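Local coordinates for oxidized polyvinyl alcohol hydrolase (Pseudomonas sp. VM15C, PDB 3WWC), which hydrolyses beta-diketones such as 4,6-nonanedione and cleaves oxidized polyvinyl alcohol in the second step of its degradation, at residues L171-I176 / T181-A186. The protein carries 1 engineered substitution. Sequence-based numbering, arbitrary orientation.
Sequences LFLGGI and TMTNRA
T183 lies almost directly on the glycine backbone of G174 and G175, its OG1 3.2 Å from G174 CA, in the strand–turn–helix known as the nucleophile elbow of alpha/beta hydrolases. The case illustrates how a helix can lie close to a strand where a glycine faces it: G175 brings no side chain to the side turned toward the helix, and the axes of 171-176 and 181-186 approach to 7.0 Å and run roughly antiparallel, at 149°. OG1 also comes within 3.3 Å of G175 N, but the angle is too poor for a hydrogen bond; the hydroxyl instead bonds to the carbonyl oxygen of G179, one turn earlier in its own helix. The chi1 of -63° sets OG1 beside the backbone N and turns the methyl CG2 anti to it, along the strand toward L173, 3.7 Å from L173 O and 4.1 Å from L173 CD2. The leucine divides its tip between two residues: while CD2 faces T183, CD1 meets A186 CB at 3.7 Å, one helical turn further on.

Around this buried contact, M68 of the adjacent strand touches both L173 and T183, and F153 of helix 148-160 touches L173. Strand 170-176 and helix 178-189 begin a beta-alpha-beta unit completed by strand 196-200. The turn between them carries A177, an engineered residue at the position assigned by similarity to the charge relay system. In the first turn of the helix, T181 OG1 is hydrogen-bonded to both A177 O and E203 N.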
ATOM      1  N   LEU A 171      12.357   0.325  -6.082  1.00  7.74           N
ATOM      2  CA  LEU A 171      11.869   0.720  -4.747  1.00  7.76           C
ATOM      3  C   LEU A 171      10.360   0.406  -4.725  1.00  8.03           C
ATOM      4  O   LEU A 171       9.575   1.080  -5.411  1.00  9.20           O
ATOM      5  CB  LEU A 171      12.079   2.223  -4.487  1.00 10.34           C
ATOM      6  CG  LEU A 171      13.554   2.663  -4.676  1.00  8.95           C
ATOM      7  CD1 LEU A 171      13.605   4.173  -4.482  1.00 11.30           C
ATOM      8  CD2 LEU A 171      14.511   1.932  -3.730  1.00  9.61           C
ATOM      9  N   PHE A 172       9.966  -0.591  -3.914  1.00  7.53           N
ATOM     10  CA  PHE A 172       8.568  -1.044  -3.864  1.00  7.26           C
ATOM     11  C   PHE A 172       7.965  -0.941  -2.484  1.00  7.84           C
ATOM     12  O   PHE A 172       8.651  -1.214  -1.493  1.00  8.17           O
ATOM     13  CB  PHE A 172       8.521  -2.526  -4.259  1.00  7.83           C
ATOM     14  CG  PHE A 172       9.040  -2.781  -5.675  1.00  6.95           C
ATOM     15  CD1 PHE A 172       8.351  -2.289  -6.756  1.00  7.56           C
ATOM     16  CD2 PHE A 172      10.204  -3.472  -5.880  1.00  8.74           C
ATOM     17  CE1 PHE A 172       8.839  -2.498  -8.061  1.00  7.23           C
ATOM     18  CE2 PHE A 172      10.718  -3.691  -7.190  1.00  8.40           C
ATOM     19  CZ  PHE A 172      10.035  -3.208  -8.264  1.00  8.14           C
ATOM     20  N   LEU A 173       6.701  -0.525  -2.403  1.00  8.14           N
ATOM     21  CA  LEU A 173       6.054  -0.540  -1.088  1.00  7.21           C
ATOM     22  C   LEU A 173       4.727  -1.298  -1.196  1.00  7.33           C
ATOM     23  O   LEU A 173       4.199  -1.511  -2.292  1.00  7.86           O
ATOM     24  CB  LEU A 173       5.831   0.867  -0.517  1.00  8.33           C
ATOM     25  CG  LEU A 173       4.585   1.653  -0.898  1.00  6.62           C
ATOM     26  CD1 LEU A 173       4.604   2.918  -0.069  1.00  8.74           C
ATOM     27  CD2 LEU A 173       4.530   2.035  -2.381  1.00  8.30           C
ATOM     28  N   GLY A 174       4.185  -1.743  -0.076  1.00  6.68           N
ATOM     29  CA  GLY A 174       2.934  -2.469  -0.157  1.00  7.17           C
ATOM     30  C   GLY A 174       2.444  -2.735   1.239  1.00  7.25           C
ATOM     31  O   GLY A 174       3.144  -2.460   2.225  1.00  8.50           O
ATOM     32  N   GLY A 175       1.235  -3.244   1.341  1.00  6.87           N
ATOM     33  CA  GLY A 175       0.726  -3.460   2.698  1.00  7.05           C
ATOM     34  C   GLY A 175      -0.676  -4.005   2.631  1.00  8.13           C
ATOM     35  O   GLY A 175      -1.252  -4.158   1.570  1.00  8.40           O
ATOM     36  N   ILE A 176      -1.193  -4.322   3.805  1.00  7.84           N
ATOM     37  CA  ILE A 176      -2.502  -4.922   3.968  1.00  7.53           C
ATOM     38  C   ILE A 176      -3.506  -3.966   4.608  1.00  7.25           C
ATOM     39  O   ILE A 176      -3.166  -3.223   5.521  1.00  8.20           O
ATOM     40  CB  ILE A 176      -2.388  -6.222   4.844  1.00  8.06           C
ATOM     41  CG1 ILE A 176      -3.756  -6.843   5.089  1.00  8.78           C
ATOM     42  CG2 ILE A 176      -1.779  -5.927   6.243  1.00  9.74           C
ATOM     43  CD1 ILE A 176      -4.383  -7.421   3.845  1.00 10.80           C
ATOM     44  N   THR A 181      -4.285   0.729   1.627  1.00  6.74           N
ATOM     45  CA  THR A 181      -4.816   2.037   1.262  1.00  7.35           C
ATOM     46  C   THR A 181      -3.649   3.009   1.180  1.00  6.59           C
ATOM     47  O   THR A 181      -3.571   3.825   0.259  1.00  8.07           O
ATOM     48  CB  THR A 181      -5.817   2.496   2.324  1.00  7.44           C
ATOM     49  OG1 THR A 181      -6.744   1.412   2.574  1.00  8.24           O
ATOM     50  CG2 THR A 181      -6.540   3.762   1.861  1.00  7.78           C
ATOM     51  N   MET A 182      -2.761   2.922   2.149  1.00  6.70           N
ATOM     52  CA  MET A 182      -1.599   3.805   2.131  1.00  7.53           C
ATOM     53  C   MET A 182      -0.720   3.555   0.915  1.00  6.99           C
ATOM     54  O   MET A 182      -0.144   4.522   0.360  1.00  8.22           O
ATOM     55  CB  MET A 182      -0.815   3.616   3.443  1.00  7.88           C
ATOM     56  CG  MET A 182       0.391   4.571   3.614  1.00  7.19           C
ATOM     57  SD  MET A 182      -0.171   6.288   3.821  1.00  7.94           S
ATOM     58  CE  MET A 182       0.654   7.081   2.433  1.00  8.95           C
ATOM     59  N   THR A 183      -0.628   2.289   0.473  1.00  6.68           N
ATOM     60  CA  THR A 183       0.162   1.961  -0.735  1.00  6.37           C
ATOM     61  C   THR A 183      -0.488   2.695  -1.920  1.00  7.74           C
ATOM     62  O   THR A 183       0.196   3.311  -2.737  1.00  7.33           O
ATOM     63  CB  THR A 183       0.147   0.465  -0.993  1.00  7.37           C
ATOM     64  OG1 THR A 183       0.785  -0.179   0.119  1.00  7.44           O
ATOM     65  CG2 THR A 183       0.930   0.134  -2.266  1.00  8.15           C
ATOM     66  N   ASN A 184      -1.808   2.592  -2.067  1.00  8.08           N
ATOM     67  CA  ASN A 184      -2.477   3.292  -3.153  1.00  7.63           C
ATOM     68  C   ASN A 184      -2.177   4.801  -3.095  1.00  7.79           C
ATOM     69  O   ASN A 184      -1.865   5.413  -4.130  1.00  8.80           O
ATOM     70  CB  ASN A 184      -4.023   3.124  -3.059  1.00  8.55           C
ATOM     71  CG  ASN A 184      -4.498   1.787  -3.582  1.00  8.16           C
ATOM     72  OD1 ASN A 184      -3.880   1.200  -4.482  1.00  8.83           O
ATOM     73  ND2 ASN A 184      -5.638   1.294  -3.041  1.00  8.58           N
ATOM     74  N   ARG A 185      -2.297   5.404  -1.906  1.00  7.29           N
ATOM     75  CA  ARG A 185      -2.057   6.850  -1.824  1.00  7.13           C
ATOM     76  C   ARG A 185      -0.629   7.223  -2.223  1.00  8.20           C
ATOM     77  O   ARG A 185      -0.392   8.171  -2.993  1.00  8.40           O
ATOM     78  CB  ARG A 185      -2.306   7.375  -0.418  1.00  7.95           C
ATOM     79  CG  ARG A 185      -2.138   8.919  -0.353  1.00  7.80           C
ATOM     80  CD  ARG A 185      -2.655   9.474   1.011  1.00  7.63           C
ATOM     81  NE  ARG A 185      -2.663  10.939   0.979  1.00  8.77           N
ATOM     82  CZ  ARG A 185      -3.723  11.673   0.658  1.00  8.49           C
ATOM     83  NH1 ARG A 185      -4.889  11.089   0.313  1.00  8.52           N
ATOM     84  NH2 ARG A 185      -3.620  13.011   0.754  1.00  9.59           N
ATOM     85  N   ALA A 186       0.323   6.429  -1.754  1.00  7.71           N
ATOM     86  CA  ALA A 186       1.732   6.712  -2.056  1.00  7.46           C
ATOM     87  C   ALA A 186       2.013   6.569  -3.535  1.00  8.51           C
ATOM     88  O   ALA A 186       2.825   7.350  -4.107  1.00  8.62           O
ATOM     89  CB  ALA A 186       2.617   5.747  -1.258  1.00  7.67           C
TER